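Local coordinates for protein glutathione S-transferase (Xanthomonas axonopodis pv. citri, PDB 6NV6) that binds glutathione and, as a theta class glutathione S-transferase, probably conjugates it to electrophilic substrates, at residues L93-R96 with W97-W100; G156-A159 with M160-P164; R191-R195 with P196-R200. All coordinates share one frame; numbering follows the deposited sequence.

Contact 1. Residues L93-R96 with W97-W100; sequences LGDR and WMDW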
loop_
_atom_site.group_PDB
_atom_site.type_symbol
_atom_site.label_atom_id
_atom_site.label_comp_id
_atom_site.label_asym_id
_atom_site.label_seq_id
_atom_site.Cartn_x
_atom_site.Cartn_y
_atom_site.Cartn_z
ATOM N N LEU A 93 10.129 11.364 7.151
ATOM C CA LEU A 93 9.297 10.631 8.100
ATOM C C LEU A 93 8.496 9.539 7.406
ATOM O O LEU A 93 8.515 8.380 7.829
ATOM C CB LEU A 93 8.360 11.579 8.842
ATOM C CG LEU A 93 9.024 12.651 9.691
ATOM C CD1 LEU A 93 8.025 13.760 9.973
ATOM C CD2 LEU A 93 9.572 12.052 10.989
ATOM N N GLY A 94 7.780 9.891 6.347
ATOM C CA GLY A 94 7.001 8.901 5.641
ATOM C C GLY A 94 7.829 8.129 4.636
ATOM O O GLY A 94 7.467 7.016 4.237
ATOM N N ASP A 95 8.951 8.719 4.218
ATOM C CA ASP A 95 9.834 8.041 3.277
ATOM C C ASP A 95 10.300 6.704 3.829
ATOM O O ASP A 95 10.333 5.701 3.106
ATOM C CB ASP A 95 11.029 8.929 2.956
ATOM C CG ASP A 95 11.515 8.745 1.539
ATOM O OD1 ASP A 95 10.999 7.844 0.830
ATOM O OD2 ASP A 95 12.417 9.496 1.130
ATOM N N ARG A 96 10.639 6.668 5.119
ATOM C CA ARG A 96 11.157 5.452 5.735
ATOM C C ARG A 96 10.123 4.333 5.757
ATOM O O ARG A 96 10.491 3.150 5.750
ATOM C CB ARG A 96 11.618 5.755 7.154
ATOM C CG ARG A 96 10.448 6.009 8.072
ATOM C CD ARG A 96 10.868 6.102 9.487
ATOM N NE ARG A 96 11.493 7.386 9.732
ATOM C CZ ARG A 96 11.034 8.265 10.606
ATOM N NH1 ARG A 96 9.940 7.991 11.305
ATOM N NH2 ARG A 96 11.668 9.415 10.774
ATOM N N TRP A 97 8.831 4.677 5.795
ATOM C CA TRP A 97 7.814 3.641 5.820
ATOM C C TRP A 97 7.546 3.136 4.421
ATOM O O TRP A 97 7.120 1.989 4.247
ATOM C CB TRP A 97 6.541 4.157 6.485
ATOM C CG TRP A 97 6.746 4.314 7.950
ATOM C CD1 TRP A 97 6.912 5.475 8.634
ATOM C CD2 TRP A 97 6.866 3.258 8.911
ATOM N NE1 TRP A 97 7.116 5.213 9.967
ATOM C CE2 TRP A 97 7.089 3.859 10.163
ATOM C CE3 TRP A 97 6.804 1.861 8.830
ATOM C CZ2 TRP A 97 7.244 3.116 11.330
ATOM C CZ3 TRP A 97 6.960 1.121 9.988
ATOM C CH2 TRP A 97 7.176 1.753 11.225
ATOM N N MET A 98 7.837 3.957 3.415
ATOM C CA MET A 98 7.786 3.469 2.044
ATOM C C MET A 98 8.843 2.394 1.814
ATOM O O MET A 98 8.540 1.305 1.314
ATOM C CB MET A 98 7.962 4.629 1.072
ATOM C CG MET A 98 6.947 5.745 1.253
ATOM S SD MET A 98 7.119 7.036 0.001
ATOM C CE MET A 98 6.293 6.222 -1.382
ATOM N N ASP A 99 10.093 2.681 2.189
ATOM C CA ASP A 99 11.156 1.687 2.064
ATOM C C ASP A 99 10.903 0.474 2.954
ATOM O O ASP A 99 11.136 -0.666 2.540
ATOM C CB ASP A 99 12.496 2.315 2.416
ATOM C CG ASP A 99 13.136 3.019 1.248
ATOM O OD1 ASP A 99 12.754 2.737 0.091
ATOM O OD2 ASP A 99 14.027 3.853 1.502
ATOM N N TRP A 100 10.443 0.702 4.186
ATOM C CA TRP A 100 10.219 -0.399 5.117
ATOM C C TRP A 100 9.110 -1.334 4.633
ATOM O O TRP A 100 9.186 -2.555 4.830
ATOM C CB TRP A 100 9.905 0.184 6.496
ATOM C CG TRP A 100 9.608 -0.812 7.577
ATOM C CD1 TRP A 100 10.483 -1.311 8.484
ATOM C CD2 TRP A 100 8.331 -1.378 7.898
ATOM N NE1 TRP A 100 9.844 -2.179 9.341
ATOM C CE2 TRP A 100 8.520 -2.233 9.003
ATOM C CE3 TRP A 100 7.046 -1.256 7.351
ATOM C CZ2 TRP A 100 7.482 -2.962 9.567
ATOM C CZ3 TRP A 100 6.006 -1.987 7.920
ATOM C CH2 TRP A 100 6.235 -2.828 9.012
#

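Contact 2. Residues G156-A159 with M160-P164; sequences GRFA and MGDIP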
loop_
_atom_site.group_PDB
_atom_site.type_symbol
_atom_site.label_atom_id
_atom_site.label_comp_id
_atom_site.label_asym_id
_atom_site.label_seq_id
_atom_site.Cartn_x
_atom_site.Cartn_y
_atom_site.Cartn_z
ATOM N N GLY A 156 2.189 14.404 10.957
ATOM C CA GLY A 156 0.963 15.030 11.420
ATOM C C GLY A 156 -0.179 14.909 10.430
ATOM O O GLY A 156 -1.338 14.742 10.821
ATOM N N ARG A 157 0.124 14.990 9.139
ATOM C CA ARG A 157 -0.884 14.902 8.098
ATOM C C ARG A 157 -0.553 13.748 7.158
ATOM O O ARG A 157 0.614 13.371 6.995
ATOM C CB ARG A 157 -0.987 16.221 7.313
ATOM N N PHE A 158 -1.600 13.177 6.566
ATOM C CA PHE A 158 -1.448 12.155 5.540
ATOM C C PHE A 158 -0.601 12.671 4.371
ATOM O O PHE A 158 -0.661 13.846 4.002
ATOM C CB PHE A 158 -2.847 11.729 5.077
ATOM C CG PHE A 158 -2.875 10.935 3.803
ATOM C CD1 PHE A 158 -2.925 11.569 2.582
ATOM C CD2 PHE A 158 -2.923 9.547 3.835
ATOM C CE1 PHE A 158 -2.980 10.837 1.402
ATOM C CE2 PHE A 158 -2.976 8.808 2.654
ATOM C CZ PHE A 158 -3.008 9.457 1.435
ATOM N N ALA A 159 0.195 11.784 3.788
ATOM C CA ALA A 159 0.991 12.109 2.601
ATOM C C ALA A 159 1.432 10.793 1.953
ATOM O O ALA A 159 1.002 9.709 2.364
ATOM C CB ALA A 159 2.173 13.011 2.957
ATOM N N MET A 160 2.294 10.893 0.936
ATOM C CA MET A 160 2.701 9.728 0.152
ATOM C C MET A 160 3.248 8.604 1.017
ATOM O O MET A 160 3.134 7.425 0.649
ATOM C CB MET A 160 3.758 10.157 -0.861
ATOM C CG MET A 160 4.937 10.886 -0.202
ATOM S SD MET A 160 6.332 11.142 -1.309
ATOM C CE MET A 160 5.406 11.380 -2.801
ATOM N N GLY A 161 3.857 8.953 2.155
ATOM C CA GLY A 161 4.472 7.955 3.006
ATOM C C GLY A 161 3.496 6.930 3.545
ATOM O O GLY A 161 3.885 5.799 3.842
ATOM N N ASP A 162 2.222 7.295 3.667
ATOM C CA ASP A 162 1.225 6.345 4.147
ATOM C C ASP A 162 0.752 5.375 3.069
ATOM O O ASP A 162 0.103 4.370 3.392
ATOM C CB ASP A 162 0.012 7.093 4.700
ATOM C CG ASP A 162 0.318 7.847 5.967
ATOM O OD1 ASP A 162 0.869 8.972 5.882
ATOM O OD2 ASP A 162 -0.013 7.308 7.045
ATOM N N ILE A 163 1.061 5.643 1.808
ATOM C CA ILE A 163 0.403 4.963 0.702
ATOM C C ILE A 163 0.897 3.527 0.525
ATOM O O ILE A 163 0.058 2.628 0.388
ATOM C CB ILE A 163 0.556 5.794 -0.575
ATOM C CG1 ILE A 163 -0.357 7.014 -0.499
ATOM C CG2 ILE A 163 0.246 4.966 -1.821
ATOM C CD1 ILE A 163 -0.200 7.964 -1.663
ATOM N N PRO A 164 2.208 3.232 0.529
ATOM C CA PRO A 164 2.614 1.825 0.325
ATOM C C PRO A 164 2.085 0.875 1.389
ATOM O O PRO A 164 1.427 -0.124 1.045
ATOM C CB PRO A 164 4.144 1.901 0.326
ATOM C CG PRO A 164 4.440 3.285 -0.103
ATOM C CD PRO A 164 3.372 4.136 0.489
#

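Contact 3. Residues R191-R195 with P196-R200; sequences RLRVR and PAYQR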
loop_
_atom_site.group_PDB
_atom_site.type_symbol
_atom_site.label_atom_id
_atom_site.label_comp_id
_atom_site.label_asym_id
_atom_site.label_seq_id
_atom_site.Cartn_x
_atom_site.Cartn_y
_atom_site.Cartn_z
ATOM N N ARG A 191 -9.120 5.781 9.351
ATOM C CA ARG A 191 -9.074 7.113 8.764
ATOM C C ARG A 191 -8.724 7.052 7.286
ATOM O O ARG A 191 -9.133 7.928 6.509
ATOM C CB ARG A 191 -8.065 7.979 9.509
ATOM C CG ARG A 191 -8.486 8.316 10.926
ATOM C CD ARG A 191 -7.510 9.303 11.569
ATOM N NE ARG A 191 -6.152 8.759 11.691
ATOM C CZ ARG A 191 -5.697 8.060 12.734
ATOM N NH1 ARG A 191 -4.490 7.506 12.688
ATOM N NH2 ARG A 191 -6.463 7.846 13.796
ATOM N N LEU A 192 -7.960 6.038 6.884
ATOM C CA LEU A 192 -7.736 5.822 5.462
ATOM C C LEU A 192 -9.049 5.519 4.757
ATOM O O LEU A 192 -9.318 6.044 3.671
ATOM C CB LEU A 192 -6.737 4.680 5.246
ATOM C CG LEU A 192 -5.293 4.951 5.686
ATOM C CD1 LEU A 192 -4.429 3.713 5.513
ATOM C CD2 LEU A 192 -4.696 6.136 4.951
ATOM N N ARG A 193 -9.897 4.700 5.387
ATOM C CA ARG A 193 -11.127 4.252 4.751
ATOM C C ARG A 193 -12.092 5.395 4.473
ATOM O O ARG A 193 -12.929 5.269 3.576
ATOM C CB ARG A 193 -11.788 3.174 5.606
ATOM C CG ARG A 193 -11.115 1.804 5.434
ATOM C CD ARG A 193 -11.906 0.650 6.047
ATOM N NE ARG A 193 -12.859 1.063 7.076
ATOM C CZ ARG A 193 -12.638 1.010 8.392
ATOM N NH1 ARG A 193 -11.490 0.562 8.872
ATOM N NH2 ARG A 193 -13.578 1.407 9.233
ATOM N N VAL A 194 -11.976 6.525 5.174
ATOM C CA VAL A 194 -12.863 7.647 4.866
ATOM C C VAL A 194 -12.466 8.386 3.594
ATOM O O VAL A 194 -13.270 9.173 3.073
ATOM C CB VAL A 194 -12.938 8.658 6.028
ATOM C CG1 VAL A 194 -13.084 7.936 7.355
ATOM C CG2 VAL A 194 -11.718 9.578 6.042
ATOM N N ARG A 195 -11.255 8.149 3.063
ATOM C CA ARG A 195 -10.825 8.844 1.847
ATOM C C ARG A 195 -11.440 8.194 0.609
ATOM O O ARG A 195 -11.340 6.974 0.445
ATOM C CB ARG A 195 -9.310 8.834 1.723
ATOM C CG ARG A 195 -8.583 9.361 2.941
ATOM C CD ARG A 195 -7.091 9.340 2.714
ATOM N NE ARG A 195 -6.709 10.378 1.769
ATOM C CZ ARG A 195 -6.435 11.628 2.115
ATOM N NH1 ARG A 195 -6.487 11.988 3.388
ATOM N NH2 ARG A 195 -6.097 12.514 1.196
ATOM N N PRO A 196 -12.090 8.962 -0.272
ATOM C CA PRO A 196 -12.614 8.353 -1.510
ATOM C C PRO A 196 -11.528 7.769 -2.392
ATOM O O PRO A 196 -11.719 6.676 -2.942
ATOM C CB PRO A 196 -13.343 9.520 -2.205
ATOM C CG PRO A 196 -13.642 10.484 -1.118
ATOM C CD PRO A 196 -12.528 10.362 -0.111
ATOM N N ALA A 197 -10.388 8.463 -2.528
ATOM C CA ALA A 197 -9.296 7.942 -3.343
ATOM C C ALA A 197 -8.844 6.581 -2.845
ATOM O O ALA A 197 -8.476 5.713 -3.646
ATOM C CB ALA A 197 -8.122 8.919 -3.362
ATOM N N TYR A 198 -8.898 6.367 -1.531
ATOM C CA TYR A 198 -8.564 5.062 -0.978
ATOM C C TYR A 198 -9.652 4.034 -1.277
ATOM O O TYR A 198 -9.355 2.867 -1.564
ATOM C CB TYR A 198 -8.335 5.198 0.521
ATOM C CG TYR A 198 -7.858 3.943 1.208
ATOM C CD1 TYR A 198 -6.510 3.589 1.188
ATOM C CD2 TYR A 198 -8.746 3.140 1.912
ATOM C CE1 TYR A 198 -6.063 2.460 1.838
ATOM C CE2 TYR A 198 -8.309 2.004 2.558
ATOM C CZ TYR A 198 -6.966 1.666 2.523
ATOM O OH TYR A 198 -6.526 0.527 3.174
ATOM N N GLN A 199 -10.919 4.449 -1.217
ATOM C CA GLN A 199 -12.013 3.532 -1.526
ATOM C C GLN A 199 -11.959 3.073 -2.978
ATOM O O GLN A 199 -12.173 1.891 -3.274
ATOM C CB GLN A 199 -13.355 4.208 -1.246
ATOM C CG GLN A 199 -13.641 4.493 0.210
ATOM C CD GLN A 199 -14.711 5.547 0.362
ATOM O OE1 GLN A 199 -15.396 5.880 -0.602
ATOM N NE2 GLN A 199 -14.861 6.084 1.569
ATOM N N ARG A 200 -11.685 3.995 -3.899
ATOM C CA ARG A 200 -11.657 3.637 -5.311
ATOM C C ARG A 200 -10.329 3.009 -5.717
ATOM O O ARG A 200 -10.295 2.144 -6.600
ATOM C CB ARG A 200 -11.939 4.871 -6.165
ATOM C CG ARG A 200 -13.322 5.454 -5.963
ATOM C CD ARG A 200 -13.530 6.651 -6.874
ATOM N NE ARG A 200 -12.484 7.642 -6.659
ATOM C CZ ARG A 200 -12.650 8.764 -5.964
ATOM N NH1 ARG A 200 -11.610 9.550 -5.695
ATOM N NH2 ARG A 200 -13.850 9.052 -5.470
#

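Contact 1. Residues L93-R96 with W97-W100
Arg96 sends its CG between the backbone N and the carbonyl carbon (chi1 71°), while Trp97 swings its indole beside its own N (chi1 -72°), and the two neighbouring side chains meet. Both lie on helix 88-118, a long helix of the alpha-helical domain of the glutathione transferase fold. The aliphatic part of Arg96 does the touching: CG sits over one face of the Trp97 five-membered ring, 4.0 Å from its centroid, in a CH-pi contact. The chain then bends at chi3, so that Trp97 NE1 lies at the edge of the guanidinium, near its plane, the guanidinium and indole planes 63° apart. Arginine suits this half-exposed flank because its methylenes can lie on an aromatic ring while its charge stays outside. Leu93 O lies 3.4 Å from Trp97 CD1.

On the buried side Met98 takes over. Its unbranched CG rests 3.3 Å from Gly94 O, and the flexible side chain packs on Val72 and, through its CE methyl, on Pro164. Its SD is 4.0 Å from Asp95 OD1, a carboxylate oxygen that also has a weak, long ion pair with Arg73. Regular i to i+4 helix bonds run through the stretch: Met98 N to Gly94 O, Asp99 N to Asp95 O, and Trp100 N to Arg96 O at 2.9 Å. One turn on from Arg96, the Trp100 ring has Trp97 CZ3 3.5 Å above its plane, offset toward the rim.

Contact 2. Residues G156-A159 with M160-P164
Met160 follows directly on Ala159, whose carbonyl faces the turn that leads into helix 163-174. The place matches that of the N-capping box and hydrophobic staple of this helix in glutathione transferases; the staple is present, but the reciprocal bonds of the box are not formed, since Ala159 has no hydroxyl. Met160 turns its side chain away from Phe158 and Ala159; its long, pliable chain packs instead on Val72, Arg73 and Ala76. Gly161 comes next, buried and compact, and lets Met98 of another helix come close. Asp162 closes the turn: its N donates to Ala159 O at 3.0 Å, with an N-H...O angle of 157° and the donor standing above the carbonyl plane. Its CB lies 3.9 Å from Phe158 CD2, and the carboxylate is turned only 25° from the phenyl plane. With CG beside its own backbone N (chi1 -68°), that carboxylate is carried back toward the preceding loop, where OD2 takes bonds from Leu153 N and Trp188 NE1, and OD1 bonds with Ser154 OG. Three partners thus fix a buried acidic group, which would probably help it stay ionised. Ile163 completes the staple, its CG1 4.1 Å from Phe158 CZ, the two apolar side chains crossing at about a right angle. Pro164 then continues the helix and faces Met98 and Thr101. The turn as a whole packs against helices 68-79, 88-118 and 13-25, with Trp20 of the last touching Ile163 and Glu24 touching Phe158.

Contact 3. Residues R191-R195 with P196-R200
Leu192 and Tyr198 meet across a tight turn that joins helix 183-193 to the short helix 196-201 at the end of the alpha-helical domain of the glutathione transferase fold. The apolar contact is a CH-pi interaction: Leu192 CB sits over the centre of the phenol ring, 3.9 Å from its centroid and only 4° off the ring normal. Tyr198 reaches this place because its CG stands anti to the backbone N (chi1 -175°), turning the ring back over the preceding helix. Arg193 CG adds a second aliphatic touch, 4.0 Å from Tyr198 CE2. A tyrosine serves well here, since its faces can be packed while its hydroxyl bonds with Gly166 O.

Backbone bonds secure the turn itself. Arg195 occupies the N-cap position, and its carbonyl O accepts a bond from Gln199 N at 3.1 Å and a weak one from Tyr198 N. Pro196 fits the first turn of the helix, where a residue without an N-H costs no helical bond and the ring restricts the backbone.

Charged groups of the turn pair with helix 13-25. Arg195 NE forms a salt bridge with Glu24, its guanidinium also making a cation-pi contact with Phe158, and Arg200 NE pairs with Glu23.

The remaining polar link joins side chain to backbone. Gln199, extended beyond CG, reaches back to the backbone of Arg193, and its NE2 donates to Arg193 O at 2.9 Å, almost straight at 170° and in the carbonyl plane.

Overall arrangement
The three contacts come in series along the chain and line up through the protein. Contacts 1 and 2 have centres about 9 Å apart and pack directly: Met98 CE lies 3.7 Å from Pro164 CG. Contact 2 also reaches contact 3, whose centre is about 13 Å away, with Leu192 CD2 3.9 Å from Phe158 CE2. Contacts 1 and 3 stay apart, their nearest atoms about 11 Å from each other, so the turn at 156-164 bridges them. All three border the interface with the thioredoxin-like domain, which in this family supplies most of the glutathione site: contact 1 through Met98 on helix 68-79, the other two through Trp20 of helix 13-25.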